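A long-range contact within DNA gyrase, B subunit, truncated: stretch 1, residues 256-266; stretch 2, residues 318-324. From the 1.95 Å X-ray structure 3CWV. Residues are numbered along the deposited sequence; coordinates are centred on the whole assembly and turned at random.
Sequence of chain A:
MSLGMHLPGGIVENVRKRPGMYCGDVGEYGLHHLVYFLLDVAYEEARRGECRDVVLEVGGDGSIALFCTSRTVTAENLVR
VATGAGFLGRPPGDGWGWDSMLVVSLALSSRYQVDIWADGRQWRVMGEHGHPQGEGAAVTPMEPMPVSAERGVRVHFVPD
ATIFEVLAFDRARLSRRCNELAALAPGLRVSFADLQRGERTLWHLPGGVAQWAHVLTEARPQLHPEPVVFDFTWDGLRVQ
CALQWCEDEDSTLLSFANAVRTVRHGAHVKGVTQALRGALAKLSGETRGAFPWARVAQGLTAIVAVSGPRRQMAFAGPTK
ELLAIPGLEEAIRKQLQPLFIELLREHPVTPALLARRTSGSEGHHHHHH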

# COMPACT_ATOMS: atom_id res chain seq x y z
N PHE A 256 -1.34 -8.98 -0.53
CA PHE A 256 -1.71 -7.69 0.05
C PHE A 256 -3.22 -7.55 0.06
O PHE A 256 -3.88 -8.09 -0.80
N ALA A 257 -3.75 -6.82 1.04
CA ALA A 257 -5.14 -6.36 0.99
C ALA A 257 -5.06 -4.88 1.26
O ALA A 257 -4.49 -4.45 2.28
N ASN A 258 -5.59 -4.08 0.33
CA ASN A 258 -5.33 -2.64 0.34
C ASN A 258 -3.87 -2.27 0.65
O ASN A 258 -3.59 -1.41 1.52
N ALA A 259 -2.96 -2.91 -0.06
CA ALA A 259 -1.54 -2.50 -0.04
C ALA A 259 -0.87 -2.68 1.31
O ALA A 259 0.25 -2.20 1.51
N VAL A 260 -1.54 -3.36 2.24
CA VAL A 260 -0.86 -3.85 3.44
C VAL A 260 -0.72 -5.37 3.37
O VAL A 260 -1.63 -6.10 2.95
N ARG A 261 0.44 -5.87 3.78
CA ARG A 261 0.74 -7.25 3.48
C ARG A 261 -0.08 -8.17 4.36
O ARG A 261 -0.39 -7.85 5.51
N THR A 262 -0.48 -9.30 3.78
CA THR A 262 -1.13 -10.36 4.53
C THR A 262 -0.12 -11.49 4.55
O THR A 262 -0.12 -12.35 3.66
N VAL A 263 0.76 -11.49 5.56
CA VAL A 263 1.85 -12.48 5.60
C VAL A 263 1.40 -13.94 5.72
O VAL A 263 2.21 -14.83 5.46
N ARG A 264 0.15 -14.19 6.12
CA ARG A 264 -0.39 -15.56 6.11
C ARG A 264 -1.50 -15.74 5.06
O ARG A 264 -2.34 -16.64 5.14
N HIS A 265 -1.49 -14.86 4.08
CA HIS A 265 -2.25 -15.06 2.84
C HIS A 265 -3.75 -15.11 3.12
O HIS A 265 -4.27 -14.16 3.70
N GLY A 266 -4.45 -16.15 2.71
CA GLY A 266 -5.90 -16.17 2.87
C GLY A 266 -6.64 -16.32 1.56
O GLY A 266 -6.10 -16.84 0.57
N PRO A 318 -7.51 -10.63 14.68
CA PRO A 318 -7.00 -9.28 14.97
C PRO A 318 -5.60 -8.96 14.47
O PRO A 318 -5.26 -7.77 14.38
N THR A 319 -4.80 -9.97 14.13
CA THR A 319 -3.46 -9.73 13.59
C THR A 319 -3.54 -9.17 12.16
O THR A 319 -2.59 -8.57 11.68
N LYS A 320 -4.68 -9.40 11.49
CA LYS A 320 -4.89 -9.02 10.07
C LYS A 320 -3.88 -9.67 9.12
O LYS A 320 -3.54 -9.11 8.08
N GLU A 321 -3.38 -10.84 9.50
CA GLU A 321 -2.37 -11.49 8.69
C GLU A 321 -2.98 -12.43 7.65
O GLU A 321 -2.30 -12.81 6.70
N LEU A 322 -4.26 -12.75 7.81
CA LEU A 322 -4.93 -13.72 6.94
C LEU A 322 -6.29 -13.19 6.51
O LEU A 322 -7.20 -13.02 7.32
N LEU A 323 -6.43 -12.96 5.22
CA LEU A 323 -7.68 -12.43 4.67
C LEU A 323 -8.80 -13.48 4.60
O LEU A 323 -8.58 -14.60 4.17
N ALA A 324 -10.01 -13.12 5.03
CA ALA A 324 -11.14 -14.03 5.03
C ALA A 324 -12.38 -13.25 4.62
O ALA A 324 -13.08 -12.69 5.47

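Arg264 and Glu321 bury the most surface in this contact, and Leu323 follows; together they organise a junction that hides 512 Å² between the two stretches. Arg264 sits in the type I turn from Thr262 to His265, its CA-to-CB bond directed toward stretch 2. With chi1 m, chi2 t and chi3 m, its side chain reaches along the second stretch and brings Arg264 NE to 2.9 Å from Glu321 OE1, a nearly straight hydrogen bond within a salt bridge. Glu321 starts out sideways and meets it with chi1 m and chi2 t. Thr319 OG1 (chi1 p) also lies at the edge of the guanidinium, where it accepts a weak hydrogen bond from Arg264 NH1 at 3.2 Å; the same OG1 accepts one from Glu321 N, also at 3.2 Å, which ties the Thr319 hydroxyl to the Glu321 backbone. Leu322 CD1 approaches the guanidinium obliquely, 3.5 Å from Arg264 NH2. The backbone repeats the pairing: Arg264 N donates to Glu321 O at 2.9 Å. Val263 (chi1 m) adds an aliphatic touch, its CG2 3.8 Å from Glu321 CG.

Leu323 points toward stretch 1 from a buried position. Its chi1 t, chi2 p rotamer sets Leu323 CD1 3.9 Å from the inward-pointing Ala257 CB, while Leu323 CB lies 4.4 Å from Thr262 CG2. Leu323 N donates to His265 O at 2.9 Å, anchoring the backbone beside this apolar patch; the CA-to-CB bond of His265 points away. At the adjoining bridge, Gly266 CA comes within 3.4 Å of Leu323 O, and a CB there would clash with that oxygen. Lys320 leads its side-chain end away, but its carbonyl still takes part: water 1 donates to Lys320 O at 2.6 Å and to Arg261 O at 3.0 Å, linking the two backbones.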

# COMPACT_ATOMS: atom_id res chain seq x y z
CB PHE A 256 -1.15 -6.53 -0.79
CG PHE A 256 0.35 -6.54 -0.91
CD1 PHE A 256 1.12 -5.78 -0.04
CD2 PHE A 256 0.98 -7.34 -1.86
CE1 PHE A 256 2.52 -5.80 -0.13
CE2 PHE A 256 2.36 -7.39 -1.96
CZ PHE A 256 3.14 -6.60 -1.10
CB ALA A 257 -5.97 -7.06 2.02
CB ASN A 258 -6.29 -1.89 1.28
CG ASN A 258 -7.68 -1.75 0.69
OD1 ASN A 258 -7.91 -2.13 -0.44
ND2 ASN A 258 -8.61 -1.20 1.46
CB ALA A 259 -1.36 -1.04 -0.56
CB VAL A 260 -1.57 -3.44 4.75
CG1 VAL A 260 -1.54 -1.90 4.93
CG2 VAL A 260 -2.99 -3.98 4.81
CB ARG A 261 2.25 -7.54 3.59
CG ARG A 261 2.74 -8.17 2.29
CD ARG A 261 4.16 -8.46 2.31
NE ARG A 261 4.40 -9.88 2.53
CZ ARG A 261 5.61 -10.38 2.71
NH1 ARG A 261 6.65 -9.56 2.68
NH2 ARG A 261 5.78 -11.68 2.91
CB THR A 262 -2.46 -10.80 3.84
OG1 THR A 262 -2.25 -10.92 2.42
CG2 THR A 262 -3.59 -9.76 4.05
CB VAL A 263 2.94 -12.17 6.69
CG1 VAL A 263 3.57 -10.81 6.45
CG2 VAL A 263 2.35 -12.25 8.11
CB ARG A 264 -0.83 -16.02 7.52
CG ARG A 264 0.35 -16.06 8.51
CD ARG A 264 -0.05 -16.63 9.90
NE ARG A 264 -0.88 -15.68 10.65
CZ ARG A 264 -2.19 -15.79 10.80
NH1 ARG A 264 -2.86 -14.88 11.50
NH2 ARG A 264 -2.84 -16.83 10.30
CB HIS A 265 -1.69 -16.27 2.05
CG HIS A 265 -0.22 -16.16 1.82
ND1 HIS A 265 0.35 -15.07 1.20
CD2 HIS A 265 0.81 -16.98 2.16
CE1 HIS A 265 1.67 -15.22 1.16
NE2 HIS A 265 1.97 -16.37 1.74
CB PRO A 318 -7.09 -9.18 16.50
CG PRO A 318 -7.15 -10.57 17.00
CD PRO A 318 -7.61 -11.47 15.88
CB THR A 319 -2.60 -10.99 13.54
OG1 THR A 319 -3.14 -11.90 12.55
CG2 THR A 319 -2.51 -11.72 14.92
CB LYS A 320 -4.91 -7.51 9.89
CG LYS A 320 -5.97 -6.82 10.73
CD LYS A 320 -5.68 -5.33 10.77
CE LYS A 320 -6.63 -4.57 9.89
NZ LYS A 320 -7.89 -4.26 10.63
CB GLU A 321 -1.35 -12.21 9.58
CG GLU A 321 -0.54 -11.24 10.40
CD GLU A 321 0.29 -11.91 11.49
OE1 GLU A 321 0.18 -13.14 11.67
OE2 GLU A 321 1.05 -11.20 12.16
CB LEU A 322 -5.08 -15.09 7.67
CG LEU A 322 -5.43 -16.33 6.84
CD1 LEU A 322 -4.82 -17.60 7.47
CD2 LEU A 322 -6.94 -16.50 6.65
CB LEU A 323 -7.39 -11.89 3.26
CG LEU A 323 -8.50 -11.05 2.62
CD1 LEU A 323 -8.52 -9.67 3.26
CD2 LEU A 323 -8.24 -10.98 1.12
CB ALA A 324 -11.32 -14.68 6.42
O HOH W 1 -2.99 -6.92 6.79